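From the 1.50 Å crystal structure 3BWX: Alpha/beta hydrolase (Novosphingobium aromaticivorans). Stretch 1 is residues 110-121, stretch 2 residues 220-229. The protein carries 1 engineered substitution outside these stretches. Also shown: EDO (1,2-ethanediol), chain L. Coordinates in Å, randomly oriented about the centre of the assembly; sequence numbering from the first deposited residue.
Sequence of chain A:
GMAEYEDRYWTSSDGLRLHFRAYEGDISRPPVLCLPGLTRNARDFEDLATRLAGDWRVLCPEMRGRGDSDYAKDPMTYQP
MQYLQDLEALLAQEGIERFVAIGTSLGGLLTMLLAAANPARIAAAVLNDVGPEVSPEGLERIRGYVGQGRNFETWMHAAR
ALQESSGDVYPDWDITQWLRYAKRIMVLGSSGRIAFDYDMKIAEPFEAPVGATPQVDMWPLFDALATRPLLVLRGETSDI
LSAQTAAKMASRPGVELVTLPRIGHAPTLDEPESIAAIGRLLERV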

ATOM      1  N   LEU A 110       0.457   4.257   7.502  1.00  8.65           N
ATOM      2  CA  LEU A 110       0.179   5.665   7.162  1.00  9.80           C
ATOM      3  C   LEU A 110      -1.304   5.985   7.350  1.00  8.43           C
ATOM      4  O   LEU A 110      -1.703   7.094   7.734  1.00  9.84           O
ATOM      5  CB  LEU A 110       0.612   5.920   5.722  1.00  9.54           C
ATOM      6  CG  LEU A 110       2.153   5.948   5.582  1.00 11.33           C
ATOM      7  CD1 LEU A 110       2.635   6.101   4.121  1.00 10.47           C
ATOM      8  CD2 LEU A 110       2.802   7.019   6.462  1.00 10.52           C
ATOM      9  N   THR A 111      -2.153   5.000   7.067  1.00  9.11           N
ATOM     10  CA  THR A 111      -3.584   5.162   7.288  1.00  7.76           C
ATOM     11  C   THR A 111      -3.898   5.377   8.793  1.00  7.97           C
ATOM     12  O   THR A 111      -4.644   6.264   9.164  1.00  8.98           O
ATOM     13  CB  THR A 111      -4.357   3.930   6.779  1.00  7.48           C
ATOM     14  OG1 THR A 111      -4.247   3.844   5.358  1.00 10.60           O
ATOM     15  CG2 THR A 111      -5.864   4.022   7.151  1.00  9.18           C
HETATM   16  N   MSE A 112      -3.240   4.616   9.655  1.00  9.52           N
HETATM   17  CA  MSE A 112      -3.394   4.852  11.102  1.00  8.50           C
HETATM   18  C   MSE A 112      -2.900   6.226  11.545  1.00 10.68           C
HETATM   19  O   MSE A 112      -3.571   6.935  12.296  1.00 10.19           O
HETATM   20  CB  MSE A 112      -2.712   3.731  11.887  1.00  9.43           C
HETATM   21  CG  MSE A 112      -3.342   2.379  11.710  1.00  8.08           C
HETATM   22 SE   MSE A 112      -2.407   0.952  12.752  0.75 17.30          SE
HETATM   23  CE  MSE A 112      -2.055  -0.334  11.375  1.00 25.26           C
ATOM     24  N   LEU A 113      -1.783   6.666  10.953  1.00  8.73           N
ATOM     25  CA  LEU A 113      -1.181   7.940  11.265  1.00 11.92           C
ATOM     26  C   LEU A 113      -2.080   9.100  10.781  1.00 11.93           C
ATOM     27  O   LEU A 113      -2.298  10.091  11.495  1.00 12.02           O
ATOM     28  CB  LEU A 113       0.232   7.981  10.679  1.00 12.00           C
ATOM     29  CG  LEU A 113       1.214   7.124  11.485  1.00  9.76           C
ATOM     30  CD1 LEU A 113       2.472   6.957  10.641  1.00 12.96           C
ATOM     31  CD2 LEU A 113       1.488   7.742  12.907  1.00 11.39           C
ATOM     32  N   LEU A 114      -2.660   8.954   9.591  1.00  9.94           N
ATOM     33  CA  LEU A 114      -3.616   9.961   9.091  1.00  7.95           C
ATOM     34  C   LEU A 114      -4.848  10.005   9.995  1.00  7.93           C
ATOM     35  O   LEU A 114      -5.336  11.106  10.308  1.00  9.62           O
ATOM     36  CB  LEU A 114      -4.069   9.649   7.680  1.00  9.01           C
ATOM     37  CG  LEU A 114      -3.053   9.913   6.602  1.00  9.69           C
ATOM     38  CD1 LEU A 114      -3.493   9.259   5.276  1.00 11.14           C
ATOM     39  CD2 LEU A 114      -2.775  11.399   6.419  1.00 12.96           C
ATOM     40  N   ALA A 115      -5.381   8.845  10.409  1.00  9.93           N
ATOM     41  CA  ALA A 115      -6.572   8.799  11.255  1.00  8.94           C
ATOM     42  C   ALA A 115      -6.310   9.485  12.585  1.00 11.08           C
ATOM     43  O   ALA A 115      -7.159  10.209  13.086  1.00 12.30           O
ATOM     44  CB  ALA A 115      -7.026   7.334  11.467  1.00  8.78           C
ATOM     45  N   ALA A 116      -5.110   9.288  13.113  1.00 12.06           N
ATOM     46  CA  ALA A 116      -4.728   9.843  14.412  1.00 12.40           C
ATOM     47  C   ALA A 116      -4.895  11.352  14.484  1.00 11.55           C
ATOM     48  O   ALA A 116      -5.205  11.871  15.529  1.00 11.58           O
ATOM     49  CB  ALA A 116      -3.235   9.482  14.740  1.00 12.22           C
ATOM     50  N   ALA A 117      -4.670  12.042  13.366  1.00 13.16           N
ATOM     51  CA  ALA A 117      -4.800  13.506  13.293  1.00 14.21           C
ATOM     52  C   ALA A 117      -6.245  13.955  13.566  1.00 15.95           C
ATOM     53  O   ALA A 117      -6.471  15.025  14.123  1.00 16.71           O
ATOM     54  CB  ALA A 117      -4.339  14.030  11.949  1.00 17.71           C
ATOM     55  N   ASN A 118      -7.216  13.121  13.184  1.00 14.93           N
ATOM     56  CA  ASN A 118      -8.649  13.404  13.406  1.00 14.71           C
ATOM     57  C   ASN A 118      -9.459  12.227  12.893  1.00 11.03           C
ATOM     58  O   ASN A 118      -9.724  12.158  11.717  1.00 12.80           O
ATOM     59  CB  ASN A 118      -9.098  14.624  12.590  1.00 13.46           C
ATOM     60  CG  ASN A 118     -10.592  14.863  12.677  1.00 17.00           C
ATOM     61  OD1 ASN A 118     -11.289  14.320  13.568  1.00 16.74           O
ATOM     62  ND2 ASN A 118     -11.102  15.665  11.762  1.00 21.81           N
ATOM     63  N   PRO A 119      -9.783  11.262  13.743  1.00 12.11           N
ATOM     64  CA  PRO A 119     -10.415  10.083  13.154  1.00 11.10           C
ATOM     65  C   PRO A 119     -11.695  10.322  12.394  1.00 10.88           C
ATOM     66  O   PRO A 119     -12.003   9.555  11.490  1.00 10.29           O
ATOM     67  CB  PRO A 119     -10.654   9.155  14.364  1.00 11.63           C
ATOM     68  CG  PRO A 119      -9.607   9.613  15.357  1.00 11.62           C
ATOM     69  CD  PRO A 119      -9.505  11.104  15.177  1.00 12.92           C
ATOM     70  N   ALA A 120     -12.403  11.419  12.663  1.00 11.32           N
ATOM     71  CA  ALA A 120     -13.646  11.662  11.950  1.00  9.48           C
ATOM     72  C   ALA A 120     -13.405  11.925  10.470  1.00 10.25           C
ATOM     73  O   ALA A 120     -14.328  11.836   9.667  1.00 13.29           O
ATOM     74  CB  ALA A 120     -14.386  12.837  12.562  1.00 11.46           C
ATOM     75  N   ARG A 121     -12.173  12.251  10.088  1.00  9.89           N
ATOM     76  CA  ARG A 121     -11.857  12.466   8.687  1.00 11.55           C
ATOM     77  C   ARG A 121     -11.941  11.156   7.864  1.00 11.37           C
ATOM     78  O   ARG A 121     -11.974  11.187   6.624  1.00 11.22           O
ATOM     79  CB  ARG A 121     -10.433  13.067   8.537  1.00 13.45           C
ATOM     80  CG  ARG A 121      -9.304  12.021   8.659  1.00 15.71           C
ATOM     81  CD  ARG A 121      -7.915  12.552   8.947  1.00 16.87           C
ATOM     82  NE  ARG A 121      -7.471  13.522   7.982  1.00 14.90           N
ATOM     83  CZ  ARG A 121      -6.213  13.958   7.831  1.00 11.07           C
ATOM     84  NH1 ARG A 121      -5.190  13.474   8.530  1.00 10.99           N
ATOM     85  NH2 ARG A 121      -5.972  14.910   6.921  1.00 13.83           N
ATOM     86  N   PRO A 220      -2.538   2.242  20.280  1.00  9.78           N
ATOM     87  CA  PRO A 220      -3.342   3.470  20.310  1.00  9.25           C
ATOM     88  C   PRO A 220      -3.697   4.018  18.945  1.00  9.83           C
ATOM     89  O   PRO A 220      -4.785   4.532  18.771  1.00 10.97           O
ATOM     90  CB  PRO A 220      -2.415   4.458  21.059  1.00 10.39           C
ATOM     91  CG  PRO A 220      -1.637   3.581  21.972  1.00 12.99           C
ATOM     92  CD  PRO A 220      -1.320   2.392  21.097  1.00 11.77           C
ATOM     93  N   LEU A 221      -2.796   3.887  17.975  1.00  9.54           N
ATOM     94  CA  LEU A 221      -3.059   4.350  16.610  1.00  9.98           C
ATOM     95  C   LEU A 221      -4.126   3.426  15.957  1.00 11.72           C
ATOM     96  O   LEU A 221      -5.056   3.876  15.291  1.00 12.66           O
ATOM     97  CB  LEU A 221      -1.778   4.376  15.776  1.00 12.36           C
ATOM     98  CG  LEU A 221      -0.666   5.298  16.262  1.00 14.32           C
ATOM     99  CD1 LEU A 221       0.576   5.027  15.433  1.00 16.73           C
ATOM    100  CD2 LEU A 221      -1.059   6.747  16.111  1.00 16.82           C
ATOM    101  N   PHE A 222      -4.013   2.134  16.180  1.00  9.74           N
ATOM    102  CA  PHE A 222      -5.019   1.225  15.663  1.00  9.30           C
ATOM    103  C   PHE A 222      -6.370   1.534  16.262  1.00 10.24           C
ATOM    104  O   PHE A 222      -7.395   1.622  15.592  1.00 10.80           O
ATOM    105  CB  PHE A 222      -4.632  -0.235  15.966  1.00  9.80           C
ATOM    106  CG  PHE A 222      -5.750  -1.197  15.678  1.00  7.22           C
ATOM    107  CD1 PHE A 222      -6.046  -1.600  14.372  1.00  7.68           C
ATOM    108  CD2 PHE A 222      -6.582  -1.636  16.693  1.00 13.38           C
ATOM    109  CE1 PHE A 222      -7.165  -2.376  14.092  1.00 10.69           C
ATOM    110  CE2 PHE A 222      -7.699  -2.403  16.398  1.00 11.41           C
ATOM    111  CZ  PHE A 222      -7.961  -2.805  15.124  1.00 11.26           C
ATOM    112  N   ASP A 223      -6.361   1.726  17.570  1.00  8.77           N
ATOM    113  CA  ASP A 223      -7.633   1.904  18.271  1.00 10.41           C
ATOM    114  C   ASP A 223      -8.360   3.155  17.833  1.00 12.03           C
ATOM    115  O   ASP A 223      -9.603   3.144  17.689  1.00 12.01           O
ATOM    116  CB  ASP A 223      -7.438   1.845  19.779  1.00  9.99           C
ATOM    117  CG  ASP A 223      -7.554   0.447  20.311  1.00 13.56           C
ATOM    118  OD1 ASP A 223      -8.597  -0.180  20.019  1.00 18.06           O
ATOM    119  OD2 ASP A 223      -6.666  -0.044  21.041  1.00 17.64           O
ATOM    120  N   ALA A 224      -7.618   4.219  17.527  1.00 12.01           N
ATOM    121  CA  ALA A 224      -8.253   5.420  17.036  1.00 11.44           C
ATOM    122  C   ALA A 224      -8.878   5.167  15.662  1.00  9.98           C
ATOM    123  O   ALA A 224     -10.003   5.576  15.400  1.00 10.91           O
ATOM    124  CB  ALA A 224      -7.272   6.595  16.992  1.00 12.63           C
ATOM    125  N   LEU A 225      -8.137   4.488  14.791  1.00 10.87           N
ATOM    126  CA  LEU A 225      -8.701   4.073  13.501  1.00 10.80           C
ATOM    127  C   LEU A 225      -9.951   3.194  13.636  1.00  9.82           C
ATOM    128  O   LEU A 225     -10.926   3.359  12.888  1.00 10.06           O
ATOM    129  CB  LEU A 225      -7.647   3.354  12.627  1.00 11.30           C
ATOM    130  CG  LEU A 225      -8.037   2.944  11.200  1.00  9.99           C
ATOM    131  CD1 LEU A 225      -8.463   4.142  10.313  1.00 10.49           C
ATOM    132  CD2 LEU A 225      -6.893   2.213  10.540  1.00  9.48           C
ATOM    133  N   ALA A 226      -9.903   2.240  14.565  1.00  9.77           N
ATOM    134  CA  ALA A 226     -10.998   1.319  14.798  1.00  8.18           C
ATOM    135  C   ALA A 226     -12.249   1.929  15.387  1.00  9.83           C
ATOM    136  O   ALA A 226     -13.265   1.233  15.505  1.00 10.73           O
ATOM    137  CB  ALA A 226     -10.518   0.188  15.692  1.00  7.15           C
ATOM    138  N   THR A 227     -12.205   3.199  15.798  1.00  9.96           N
ATOM    139  CA  THR A 227     -13.448   3.922  16.066  1.00  9.47           C
ATOM    140  C   THR A 227     -14.298   4.257  14.820  1.00  9.35           C
ATOM    141  O   THR A 227     -15.444   4.733  14.955  1.00 10.73           O
ATOM    142  CB  THR A 227     -13.215   5.247  16.877  1.00  7.70           C
ATOM    143  OG1 THR A 227     -12.561   6.217  16.042  1.00 11.81           O
ATOM    144  CG2 THR A 227     -12.392   5.000  18.151  1.00 14.11           C
ATOM    145  N   ARG A 228     -13.736   4.042  13.620  1.00  8.74           N
ATOM    146  CA  ARG A 228     -14.386   4.308  12.359  1.00  7.62           C
ATOM    147  C   ARG A 228     -14.628   2.933  11.730  1.00  9.42           C
ATOM    148  O   ARG A 228     -13.941   1.976  12.120  1.00 11.94           O
ATOM    149  CB  ARG A 228     -13.474   5.160  11.480  1.00 11.36           C
ATOM    150  CG  ARG A 228     -12.915   6.415  12.222  1.00 12.23           C
ATOM    151  CD  ARG A 228     -14.016   7.376  12.680  1.00 12.60           C
ATOM    152  NE  ARG A 228     -14.787   7.695  11.506  1.00 11.45           N
ATOM    153  CZ  ARG A 228     -16.093   7.563  11.364  1.00 16.07           C
ATOM    154  NH1 ARG A 228     -16.870   7.242  12.393  1.00 18.71           N
ATOM    155  NH2 ARG A 228     -16.632   7.781  10.178  1.00 20.97           N
ATOM    156  N   PRO A 229     -15.558   2.833  10.758  1.00  9.78           N
ATOM    157  CA  PRO A 229     -15.782   1.532  10.074  1.00  8.38           C
ATOM    158  C   PRO A 229     -14.504   0.973   9.488  1.00  6.31           C
ATOM    159  O   PRO A 229     -13.778   1.685   8.755  1.00  7.68           O
ATOM    160  CB  PRO A 229     -16.795   1.868   8.990  1.00  8.45           C
ATOM    161  CG  PRO A 229     -17.494   3.112   9.506  1.00 10.61           C
ATOM    162  CD  PRO A 229     -16.485   3.876  10.299  1.00 10.38           C
TER
HETATM  163  C1  EDO L 295     -14.309  15.698   8.382  1.00 36.93           C
HETATM  164  O1  EDO L 295     -13.012  16.266   8.142  1.00 42.74           O
HETATM  165  C2  EDO L 295     -14.474  15.379   9.869  1.00 41.66           C
HETATM  166  O2  EDO L 295     -13.770  16.308  10.713  1.00 40.67           O
HETATM  167  O   HOH W   1      -4.916   6.581  14.607  1.00 20.39           O

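Two helices, 110-117 and the one entering at P220, cross at 69° with their axes 8.4 Å apart at closest approach. The nearest CA pairs are M112 with L221 at 5.5 Å and A115 with L225 at 5.6 Å; the CA-to-CB bonds of M112, A115 and L221 point toward the other stretch, that of L225 sideways.

The contact is mainly apolar and buries 543 Å², both sides summed. M112, a selenomethionine, points toward the second helix and lies among L221, F222 and L225: its CB is 4.1 Å from L221 CB, its SE 3.9 Å from F222 CA, and its CG 3.7 Å from L225 CD2. L221 answers from the other side, reaching between L113 and A116, with CD1 3.8 Å from L113 CD2 and CD2 3.8 Å from A116 CB. The short side chain of A115 leaves a hollow that L225 fills, CD1 to A115 CB being 3.7 Å; L225 CD2 also lies 4.0 Å from T111 CG2.

Polar bonding across the crossing runs through water 1, which donates to M112 O (2.7 Å) and L221 O (2.8 Å), bridging the two backbones.

Beyond the helix, P119 sets its ring against A224, CG to CB 4.2 Å, while R228 curls alongside, its CD 3.2 Å from P119 O. T227 OG1 donates to A224 O at 2.7 Å within its own stretch.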